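Long-range contacts in putative TIM-barrel metal-dependent hydrolase (Mycobacterium avium subsp. paratuberculosis S397, PDB 4DZI), which probably catalyses metal-dependent hydrolysis as an amidohydrolase with a TIM-barrel fold, whose two-metal site is occupied here by cadmium: residues 99-107 against 153-163; 139-150 against 165-173. One frame throughout, in Å; residues are numbered along the deposited sequence.

Contacts 1 and 2 share one piece of chain: helix 136-153 gives contact 2 its first segment, the loop after it is the second segment of contact 1, and strand 163-165 leads into the second segment of contact 2. Their centres are 19 Å apart, yet two probable hydrogen bonds join them: G155 N to L150 O (2.9 Å) where helix gives way to loop, and A165 N to F156 O (3.0 Å) where the loop meets strand 163-165. Neither contact supplies a ligand to the two cadmium ions, held by D13, H15, H230, E293, D356, H359 and E361. The side chain of R106 is about 10 Å from a cadmium ion, that of A166 about 11 Å.

Contact 1: residues 99-107 against 153-163; sequences EYQNRDARI and DWGFDRPDHRI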
loop_
_atom_site.group_PDB
_atom_site.type_symbol
_atom_site.label_atom_id
_atom_site.label_comp_id
_atom_site.label_asym_id
_atom_site.label_seq_id
_atom_site.Cartn_x
_atom_site.Cartn_y
_atom_site.Cartn_z
ATOM N N GLU C 99 20.751 -25.933 -18.348
ATOM C CA GLU C 99 21.099 -25.451 -17.000
ATOM C C GLU C 99 19.863 -24.883 -16.280
ATOM O O GLU C 99 19.888 -24.672 -15.047
ATOM C CB GLU C 99 22.219 -24.404 -17.063
ATOM C CG GLU C 99 21.873 -23.068 -17.742
ATOM C CD GLU C 99 22.018 -23.060 -19.255
ATOM O OE1 GLU C 99 22.117 -24.137 -19.909
ATOM O OE2 GLU C 99 22.046 -21.948 -19.804
ATOM N N TYR C 100 18.776 -24.672 -17.028
ATOM C CA TYR C 100 17.539 -24.194 -16.341
ATOM C C TYR C 100 16.798 -25.310 -15.594
ATOM O O TYR C 100 15.970 -25.075 -14.709
ATOM C CB TYR C 100 16.577 -23.550 -17.361
ATOM C CG TYR C 100 17.097 -22.342 -18.065
ATOM C CD1 TYR C 100 18.277 -21.681 -17.654
ATOM C CD2 TYR C 100 16.401 -21.806 -19.130
ATOM C CE1 TYR C 100 18.766 -20.583 -18.334
ATOM C CE2 TYR C 100 16.861 -20.691 -19.782
ATOM C CZ TYR C 100 18.036 -20.071 -19.389
ATOM O OH TYR C 100 18.480 -18.964 -20.068
ATOM N N GLN C 101 17.029 -26.552 -15.979
ATOM C CA GLN C 101 16.291 -27.652 -15.417
ATOM C C GLN C 101 17.157 -28.828 -14.969
ATOM O O GLN C 101 16.643 -29.782 -14.380
ATOM C CB GLN C 101 15.235 -28.160 -16.412
ATOM C CG GLN C 101 14.337 -27.046 -16.954
ATOM C CD GLN C 101 13.158 -27.631 -17.718
ATOM O OE1 GLN C 101 13.364 -28.327 -18.714
ATOM N NE2 GLN C 101 11.932 -27.359 -17.269
ATOM N N ASN C 102 18.452 -28.739 -15.216
ATOM C CA ASN C 102 19.382 -29.846 -14.893
ATOM C C ASN C 102 20.523 -29.391 -13.991
ATOM O O ASN C 102 21.262 -28.455 -14.352
ATOM C CB ASN C 102 19.998 -30.368 -16.196
ATOM C CG ASN C 102 20.920 -31.568 -15.983
ATOM O OD1 ASN C 102 22.137 -31.429 -15.836
ATOM N ND2 ASN C 102 20.339 -32.754 -15.985
ATOM N N ARG C 103 20.691 -30.065 -12.851
ATOM C CA ARG C 103 21.607 -29.592 -11.830
ATOM C C ARG C 103 23.058 -29.639 -12.330
ATOM O O ARG C 103 23.799 -28.673 -12.186
ATOM C CB ARG C 103 21.451 -30.407 -10.543
ATOM C CG ARG C 103 22.128 -29.769 -9.323
ATOM C CD ARG C 103 22.181 -30.745 -8.165
ATOM N NE ARG C 103 22.600 -30.075 -6.928
ATOM C CZ ARG C 103 23.875 -29.845 -6.602
ATOM N NH1 ARG C 103 24.844 -30.245 -7.420
ATOM N NH2 ARG C 103 24.170 -29.208 -5.473
ATOM N N ASP C 104 23.450 -30.743 -12.985
ATOM C CA ASP C 104 24.827 -30.782 -13.460
ATOM C C ASP C 104 25.132 -29.673 -14.449
ATOM O O ASP C 104 26.185 -29.055 -14.381
ATOM C CB ASP C 104 25.139 -32.122 -14.156
ATOM C CG ASP C 104 25.153 -33.291 -13.214
ATOM O OD1 ASP C 104 25.180 -33.093 -11.982
ATOM O OD2 ASP C 104 25.149 -34.434 -13.729
ATOM N N ALA C 105 24.225 -29.436 -15.396
ATOM C CA ALA C 105 24.437 -28.352 -16.340
ATOM C C ALA C 105 24.504 -27.004 -15.617
ATOM O O ALA C 105 25.278 -26.116 -16.017
ATOM C CB ALA C 105 23.344 -28.323 -17.407
ATOM N N ARG C 106 23.666 -26.846 -14.590
ATOM C CA ARG C 106 23.641 -25.580 -13.828
ATOM C C ARG C 106 24.955 -25.305 -13.097
ATOM O O ARG C 106 25.455 -24.167 -13.127
ATOM C CB ARG C 106 22.464 -25.551 -12.837
ATOM C CG ARG C 106 22.271 -24.177 -12.179
ATOM C CD ARG C 106 22.185 -23.072 -13.221
ATOM N NE ARG C 106 21.632 -21.854 -12.610
ATOM C CZ ARG C 106 20.335 -21.572 -12.583
ATOM N NH1 ARG C 106 19.468 -22.406 -13.134
ATOM N NH2 ARG C 106 19.902 -20.460 -11.975
ATOM N N ILE C 107 25.529 -26.349 -12.492
ATOM C CA ILE C 107 26.794 -26.205 -11.771
ATOM C C ILE C 107 27.896 -25.736 -12.718
ATOM O O ILE C 107 28.710 -24.890 -12.385
ATOM C CB ILE C 107 27.236 -27.533 -11.106
ATOM C CG1 ILE C 107 26.235 -27.945 -10.032
ATOM C CG2 ILE C 107 28.643 -27.404 -10.519
ATOM C CD1 ILE C 107 26.070 -26.896 -8.967
ATOM N N ASP C 153 15.240 -33.276 -8.016
ATOM C CA ASP C 153 15.920 -32.691 -9.179
ATOM C C ASP C 153 17.087 -31.746 -8.822
ATOM O O ASP C 153 18.079 -31.652 -9.581
ATOM C CB ASP C 153 14.947 -31.956 -10.121
ATOM C CG ASP C 153 14.152 -32.897 -11.021
ATOM O OD1 ASP C 153 14.112 -34.126 -10.757
ATOM O OD2 ASP C 153 13.539 -32.410 -11.972
ATOM N N TRP C 154 16.959 -31.036 -7.692
ATOM C CA TRP C 154 17.909 -29.987 -7.292
ATOM C C TRP C 154 18.643 -30.312 -6.008
ATOM O O TRP C 154 19.867 -30.114 -5.953
ATOM C CB TRP C 154 17.212 -28.603 -7.220
ATOM C CG TRP C 154 16.880 -28.128 -8.617
ATOM C CD1 TRP C 154 15.648 -28.205 -9.272
ATOM C CD2 TRP C 154 17.801 -27.556 -9.596
ATOM N NE1 TRP C 154 15.761 -27.736 -10.558
ATOM C CE2 TRP C 154 17.022 -27.323 -10.808
ATOM C CE3 TRP C 154 19.178 -27.229 -9.597
ATOM C CZ2 TRP C 154 17.594 -26.792 -11.946
ATOM C CZ3 TRP C 154 19.731 -26.682 -10.738
ATOM C CH2 TRP C 154 18.971 -26.478 -11.899
ATOM N N GLY C 155 17.937 -30.841 -5.017
ATOM C CA GLY C 155 18.509 -31.159 -3.715
ATOM C C GLY C 155 18.522 -29.921 -2.824
ATOM O O GLY C 155 19.055 -28.881 -3.224
ATOM N N PHE C 156 17.922 -30.045 -1.651
ATOM C CA PHE C 156 17.912 -28.919 -0.731
ATOM C C PHE C 156 19.333 -28.407 -0.451
ATOM O O PHE C 156 19.582 -27.180 -0.427
ATOM C CB PHE C 156 17.194 -29.252 0.574
ATOM C CG PHE C 156 15.783 -29.744 0.408
ATOM C CD1 PHE C 156 14.998 -29.344 -0.664
ATOM C CD2 PHE C 156 15.223 -30.577 1.373
ATOM C CE1 PHE C 156 13.682 -29.790 -0.780
ATOM C CE2 PHE C 156 13.901 -31.021 1.265
ATOM C CZ PHE C 156 13.133 -30.634 0.181
ATOM N N ASP C 157 20.293 -29.332 -0.247
ATOM C CA ASP C 157 21.685 -28.914 -0.121
ATOM C C ASP C 157 22.634 -30.114 -0.224
ATOM O O ASP C 157 23.046 -30.703 0.789
ATOM C CB ASP C 157 21.912 -28.124 1.179
ATOM C CG ASP C 157 23.381 -27.740 1.386
ATOM O OD1 ASP C 157 24.140 -27.554 0.390
ATOM O OD2 ASP C 157 23.771 -27.632 2.571
ATOM N N ARG C 158 22.942 -30.480 -1.463
ATOM C CA ARG C 158 23.795 -31.650 -1.732
ATOM C C ARG C 158 25.207 -31.389 -1.222
ATOM O O ARG C 158 25.630 -30.270 -1.077
ATOM C CB ARG C 158 23.831 -31.920 -3.230
ATOM C CG ARG C 158 22.471 -32.201 -3.849
ATOM C CD ARG C 158 22.089 -33.670 -3.843
ATOM N NE ARG C 158 20.724 -33.858 -4.372
ATOM C CZ ARG C 158 20.402 -33.927 -5.654
ATOM N NH1 ARG C 158 21.325 -33.814 -6.599
ATOM N NH2 ARG C 158 19.131 -34.088 -6.003
ATOM N N PRO C 159 25.974 -32.454 -0.965
ATOM C CA PRO C 159 27.281 -32.276 -0.326
ATOM C C PRO C 159 28.272 -31.313 -0.998
ATOM O O PRO C 159 29.150 -30.801 -0.302
ATOM C CB PRO C 159 27.841 -33.703 -0.309
ATOM C CG PRO C 159 26.614 -34.556 -0.204
ATOM C CD PRO C 159 25.582 -33.862 -1.073
ATOM N N ASP C 160 28.148 -31.051 -2.313
ATOM C CA ASP C 160 29.031 -30.088 -2.986
ATOM C C ASP C 160 28.791 -28.644 -2.520
ATOM O O ASP C 160 29.595 -27.750 -2.786
ATOM C CB ASP C 160 29.009 -30.217 -4.523
ATOM C CG ASP C 160 27.663 -29.827 -5.147
ATOM O OD1 ASP C 160 26.840 -29.193 -4.466
ATOM O OD2 ASP C 160 27.429 -30.187 -6.326
ATOM N N HIS C 161 27.698 -28.460 -1.793
ATOM C CA HIS C 161 27.304 -27.127 -1.286
ATOM C C HIS C 161 27.338 -26.029 -2.331
ATOM O O HIS C 161 27.691 -24.872 -2.024
ATOM C CB HIS C 161 28.111 -26.753 -0.027
ATOM C CG HIS C 161 27.926 -27.726 1.125
ATOM N ND1 HIS C 161 26.710 -28.147 1.540
ATOM C CD2 HIS C 161 28.865 -28.369 1.948
ATOM C CE1 HIS C 161 26.861 -29.023 2.561
ATOM N NE2 HIS C 161 28.180 -29.155 2.804
ATOM N N ARG C 162 26.944 -26.355 -3.563
ATOM C CA ARG C 162 26.880 -25.367 -4.635
ATOM C C ARG C 162 25.462 -24.779 -4.719
ATOM O O ARG C 162 25.288 -23.651 -5.171
ATOM C CB ARG C 162 27.167 -26.025 -5.985
ATOM C CG ARG C 162 28.571 -26.619 -6.174
ATOM C CD ARG C 162 29.680 -25.594 -5.907
ATOM N NE ARG C 162 29.679 -24.435 -6.811
ATOM C CZ ARG C 162 30.131 -24.438 -8.063
ATOM N NH1 ARG C 162 30.610 -25.561 -8.603
ATOM N NH2 ARG C 162 30.088 -23.340 -8.807
ATOM N N ILE C 163 24.466 -25.545 -4.286
ATOM C CA ILE C 163 23.075 -25.096 -4.490
ATOM C C ILE C 163 22.264 -25.226 -3.226
ATOM O O ILE C 163 22.199 -26.288 -2.610
ATOM C CB ILE C 163 22.433 -25.860 -5.665
ATOM C CG1 ILE C 163 23.040 -25.348 -6.973
ATOM C CG2 ILE C 163 20.908 -25.777 -5.603
ATOM C CD1 ILE C 163 22.568 -26.056 -8.222
HETATM O O HOH W 1 13.995 -30.113 -13.568
HETATM O O HOH W 2 21.761 -28.833 -3.678
HETATM O O HOH W 3 18.736 -32.070 -12.192
#
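At the start of helix 103-113, R103 reaches into the loop joining helix 136-153 to strand 163-165, while W154 of that loop packs its indole against the helix start. R103 leaves with CG opposite the backbone N (chi1 -166°) and stays extended to NE, which carries its guanidinium to D160. They meet end-on: NH1 bonds OD2 at 2.8 Å and NH2 bonds OD1 at 2.9 Å, both oxygens using syn lone pairs, the two planes 27° apart. A third, more bent bond runs in plane from R103 NE to W154 O (2.9 Å). Over one face of the guanidinium lies R158 CB, over the other I163 CD1, so edge and faces together fix its rotation. D160 is held in turn by an Asx turn, its OD1 also accepting from R162 N at 3.0 Å.

The indole has R103 N over one face and R106 CB at its edge, 3.6 Å from W154 CZ3. R106 NH1 bonds E99 O at 3.0 Å, while NH2 goes to N14 OD1 and to the backbone O of H15, a cadmium ligand. A water links R103 N to D153 O. On the apolar side, I107 CD1 packs on I163 CD1 at 3.7 Å. W154, R106 and I163 all touch M120 of strand 115-121; R162 bonds the backbone O of E116 on that strand through NE and forms a salt bridge with D111 further along helix 103-113.

Contact 2: residues 139-150 against 165-173; sequences TMASVHAFNLWL and AAPIVSLAD
I168 lies between V143 and F146 at the middle of the contact. Its CD1 approaches F146 CE2 at 3.8 Å, and its CB sits 4.0 Å from V143 CG1, the two side chains crossing at about a right angle. The F146 ring stacks in turn with that of F23. Toward the start of the 165-173 segment, L150 lays both methyls on the chain, CD1 3.9 Å from A165 CB and CD2 over the A166 carbonyl. At the other end M140, bent at chi2 and chi3, curls its CE to 3.3 Å from S170 O, and its SD receives a weak bond from D173 N.

The polar edge belongs to N147. Its amide grips both backbone groups of I168: OD1 accepts from I168 N at 2.9 Å, and ND2 gives a nearly straight bond (171°) to I168 O, also 2.9 Å. ND2 has a second partner in E180 of helix 174-186. Further along, S170 OG accepts from A172 N in an ST turn. P167 and V169 also bond through their backbones to L193, so the segment pairs with strand 192-193 while helix 136-153 packs on it, as in the beta-alpha units of a TIM barrel.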
loop_
_atom_site.group_PDB
_atom_site.type_symbol
_atom_site.label_atom_id
_atom_site.label_comp_id
_atom_site.label_asym_id
_atom_site.label_seq_id
_atom_site.Cartn_x
_atom_site.Cartn_y
_atom_site.Cartn_z
ATOM N N THR C 139 -3.445 -27.621 -0.546
ATOM C CA THR C 139 -2.251 -26.771 -0.346
ATOM C C THR C 139 -1.113 -27.557 0.291
ATOM O O THR C 139 -0.002 -27.600 -0.245
ATOM C CB THR C 139 -2.553 -25.540 0.547
ATOM O OG1 THR C 139 -3.404 -24.637 -0.163
ATOM C CG2 THR C 139 -1.263 -24.790 0.895
ATOM N N MET C 140 -1.397 -28.191 1.423
ATOM C CA MET C 140 -0.349 -28.900 2.159
ATOM C C MET C 140 0.185 -30.086 1.370
ATOM O O MET C 140 1.404 -30.331 1.366
ATOM C CB MET C 140 -0.858 -29.369 3.546
ATOM C CG MET C 140 -1.386 -28.257 4.437
ATOM S SD MET C 140 -0.305 -26.823 4.670
ATOM C CE MET C 140 0.879 -27.442 5.841
ATOM N N ALA C 141 -0.692 -30.833 0.708
ATOM C CA ALA C 141 -0.228 -31.978 -0.069
ATOM C C ALA C 141 0.580 -31.526 -1.270
ATOM O O ALA C 141 1.520 -32.225 -1.706
ATOM C CB ALA C 141 -1.403 -32.830 -0.522
ATOM N N SER C 142 0.208 -30.379 -1.840
ATOM C CA SER C 142 0.864 -29.936 -3.053
ATOM C C SER C 142 2.237 -29.358 -2.715
ATOM O O SER C 142 3.177 -29.520 -3.481
ATOM C CB SER C 142 0.044 -28.865 -3.825
ATOM O OG SER C 142 -1.209 -29.394 -4.299
ATOM N N VAL C 143 2.344 -28.670 -1.567
ATOM C CA VAL C 143 3.625 -28.143 -1.144
ATOM C C VAL C 143 4.545 -29.344 -0.850
ATOM O O VAL C 143 5.716 -29.356 -1.246
ATOM C CB VAL C 143 3.464 -27.220 0.085
ATOM C CG1 VAL C 143 4.785 -26.990 0.791
ATOM C CG2 VAL C 143 2.831 -25.887 -0.338
ATOM N N HIS C 144 4.021 -30.393 -0.215
ATOM C CA HIS C 144 4.886 -31.543 0.050
ATOM C C HIS C 144 5.359 -32.201 -1.240
ATOM O O HIS C 144 6.560 -32.520 -1.389
ATOM C CB HIS C 144 4.216 -32.552 1.013
ATOM C CG HIS C 144 5.138 -33.644 1.438
ATOM N ND1 HIS C 144 6.301 -33.387 2.090
ATOM C CD2 HIS C 144 5.079 -35.022 1.250
ATOM C CE1 HIS C 144 6.940 -34.557 2.325
ATOM N NE2 HIS C 144 6.188 -35.552 1.817
ATOM N N ALA C 145 4.449 -32.382 -2.203
ATOM C CA ALA C 145 4.793 -32.992 -3.504
ATOM C C ALA C 145 5.903 -32.196 -4.184
ATOM O O ALA C 145 6.902 -32.747 -4.674
ATOM C CB ALA C 145 3.574 -33.009 -4.412
ATOM N N PHE C 146 5.741 -30.872 -4.175
ATOM C CA PHE C 146 6.711 -29.989 -4.749
ATOM C C PHE C 146 8.095 -30.124 -4.090
ATOM O O PHE C 146 9.125 -30.147 -4.779
ATOM C CB PHE C 146 6.226 -28.522 -4.618
ATOM C CG PHE C 146 7.271 -27.509 -5.048
ATOM C CD1 PHE C 146 7.458 -27.237 -6.389
ATOM C CD2 PHE C 146 8.087 -26.873 -4.114
ATOM C CE1 PHE C 146 8.410 -26.306 -6.799
ATOM C CE2 PHE C 146 9.080 -25.976 -4.520
ATOM C CZ PHE C 146 9.225 -25.700 -5.878
ATOM N N ASN C 147 8.109 -30.166 -2.763
ATOM C CA ASN C 147 9.354 -30.244 -2.019
ATOM C C ASN C 147 10.053 -31.578 -2.314
ATOM O O ASN C 147 11.270 -31.610 -2.409
ATOM C CB ASN C 147 9.061 -30.113 -0.532
ATOM C CG ASN C 147 8.700 -28.696 -0.131
ATOM O OD1 ASN C 147 8.910 -27.753 -0.888
ATOM N ND2 ASN C 147 8.193 -28.544 1.091
ATOM N N LEU C 148 9.281 -32.658 -2.465
ATOM C CA LEU C 148 9.863 -33.955 -2.854
ATOM C C LEU C 148 10.489 -33.841 -4.245
ATOM O O LEU C 148 11.606 -34.302 -4.471
ATOM C CB LEU C 148 8.787 -35.056 -2.837
ATOM C CG LEU C 148 8.273 -35.524 -1.457
ATOM C CD1 LEU C 148 7.043 -36.418 -1.557
ATOM C CD2 LEU C 148 9.397 -36.254 -0.739
ATOM N N TRP C 149 9.756 -33.239 -5.194
ATOM C CA TRP C 149 10.289 -33.019 -6.510
ATOM C C TRP C 149 11.576 -32.203 -6.459
ATOM O O TRP C 149 12.556 -32.469 -7.162
ATOM C CB TRP C 149 9.242 -32.325 -7.428
ATOM C CG TRP C 149 9.988 -31.773 -8.608
ATOM C CD1 TRP C 149 10.451 -32.484 -9.707
ATOM C CD2 TRP C 149 10.562 -30.423 -8.744
ATOM N NE1 TRP C 149 11.195 -31.694 -10.515
ATOM C CE2 TRP C 149 11.276 -30.411 -9.994
ATOM C CE3 TRP C 149 10.494 -29.234 -7.980
ATOM C CZ2 TRP C 149 11.947 -29.286 -10.459
ATOM C CZ3 TRP C 149 11.161 -28.092 -8.470
ATOM C CH2 TRP C 149 11.885 -28.125 -9.685
ATOM N N LEU C 150 11.570 -31.168 -5.612
ATOM C CA LEU C 150 12.704 -30.230 -5.569
ATOM C C LEU C 150 13.961 -30.926 -5.048
ATOM O O LEU C 150 15.059 -30.740 -5.581
ATOM C CB LEU C 150 12.362 -29.050 -4.661
ATOM C CG LEU C 150 13.441 -27.986 -4.491
ATOM C CD1 LEU C 150 13.771 -27.238 -5.778
ATOM C CD2 LEU C 150 12.929 -27.003 -3.415
ATOM N N ALA C 165 18.655 -25.222 -2.472
ATOM C CA ALA C 165 17.309 -25.188 -3.066
ATOM C C ALA C 165 16.312 -25.088 -1.945
ATOM O O ALA C 165 16.197 -25.990 -1.138
ATOM C CB ALA C 165 17.058 -26.441 -3.927
ATOM N N ALA C 166 15.566 -23.985 -1.911
ATOM C CA ALA C 166 14.685 -23.709 -0.804
ATOM C C ALA C 166 13.296 -24.314 -0.998
ATOM O O ALA C 166 12.562 -23.937 -1.925
ATOM C CB ALA C 166 14.577 -22.185 -0.643
ATOM N N PRO C 167 12.901 -25.254 -0.117
ATOM C CA PRO C 167 11.564 -25.831 -0.234
ATOM C C PRO C 167 10.531 -24.797 0.250
ATOM O O PRO C 167 10.899 -23.804 0.896
ATOM C CB PRO C 167 11.585 -27.021 0.741
ATOM C CG PRO C 167 12.626 -26.632 1.753
ATOM C CD PRO C 167 13.679 -25.831 1.007
ATOM N N ILE C 168 9.265 -25.045 -0.048
ATOM C CA ILE C 168 8.188 -24.141 0.406
ATOM C C ILE C 168 7.599 -24.681 1.693
ATOM O O ILE C 168 7.392 -25.892 1.817
ATOM C CB ILE C 168 7.087 -24.011 -0.664
ATOM C CG1 ILE C 168 7.650 -23.353 -1.933
ATOM C CG2 ILE C 168 5.910 -23.187 -0.123
ATOM C CD1 ILE C 168 6.698 -23.396 -3.117
ATOM N N VAL C 169 7.314 -23.801 2.651
ATOM C CA VAL C 169 6.511 -24.183 3.826
ATOM C C VAL C 169 5.249 -23.342 3.788
ATOM O O VAL C 169 5.338 -22.106 3.740
ATOM C CB VAL C 169 7.245 -23.958 5.143
ATOM C CG1 VAL C 169 6.314 -24.227 6.319
ATOM C CG2 VAL C 169 8.453 -24.896 5.190
ATOM N N SER C 170 4.091 -24.004 3.726
ATOM C CA SER C 170 2.829 -23.311 3.921
ATOM C C SER C 170 2.413 -23.460 5.374
ATOM O O SER C 170 2.442 -24.564 5.942
ATOM C CB SER C 170 1.714 -23.882 3.046
ATOM O OG SER C 170 0.456 -23.261 3.394
ATOM N N LEU C 171 1.982 -22.356 5.967
ATOM C CA LEU C 171 1.438 -22.383 7.316
ATOM C C LEU C 171 -0.095 -22.588 7.325
ATOM O O LEU C 171 -0.712 -22.402 8.388
ATOM C CB LEU C 171 1.749 -21.065 8.025
ATOM C CG LEU C 171 3.232 -20.875 8.324
ATOM C CD1 LEU C 171 3.565 -19.460 8.756
ATOM C CD2 LEU C 171 3.633 -21.877 9.385
ATOM N N ALA C 172 -0.696 -22.970 6.193
ATOM C CA ALA C 172 -2.161 -23.023 6.081
ATOM C C ALA C 172 -2.765 -23.969 7.110
ATOM O O ALA C 172 -3.833 -23.707 7.645
ATOM C CB ALA C 172 -2.612 -23.379 4.663
ATOM N N ASP C 173 -2.088 -25.084 7.360
ATOM C CA ASP C 173 -2.467 -25.987 8.467
ATOM C C ASP C 173 -1.244 -26.045 9.369
ATOM O O ASP C 173 -0.231 -26.672 9.003
ATOM C CB ASP C 173 -2.772 -27.363 7.884
ATOM C CG ASP C 173 -3.020 -28.441 8.958
ATOM O OD1 ASP C 173 -2.486 -28.354 10.077
ATOM O OD2 ASP C 173 -3.739 -29.402 8.639
#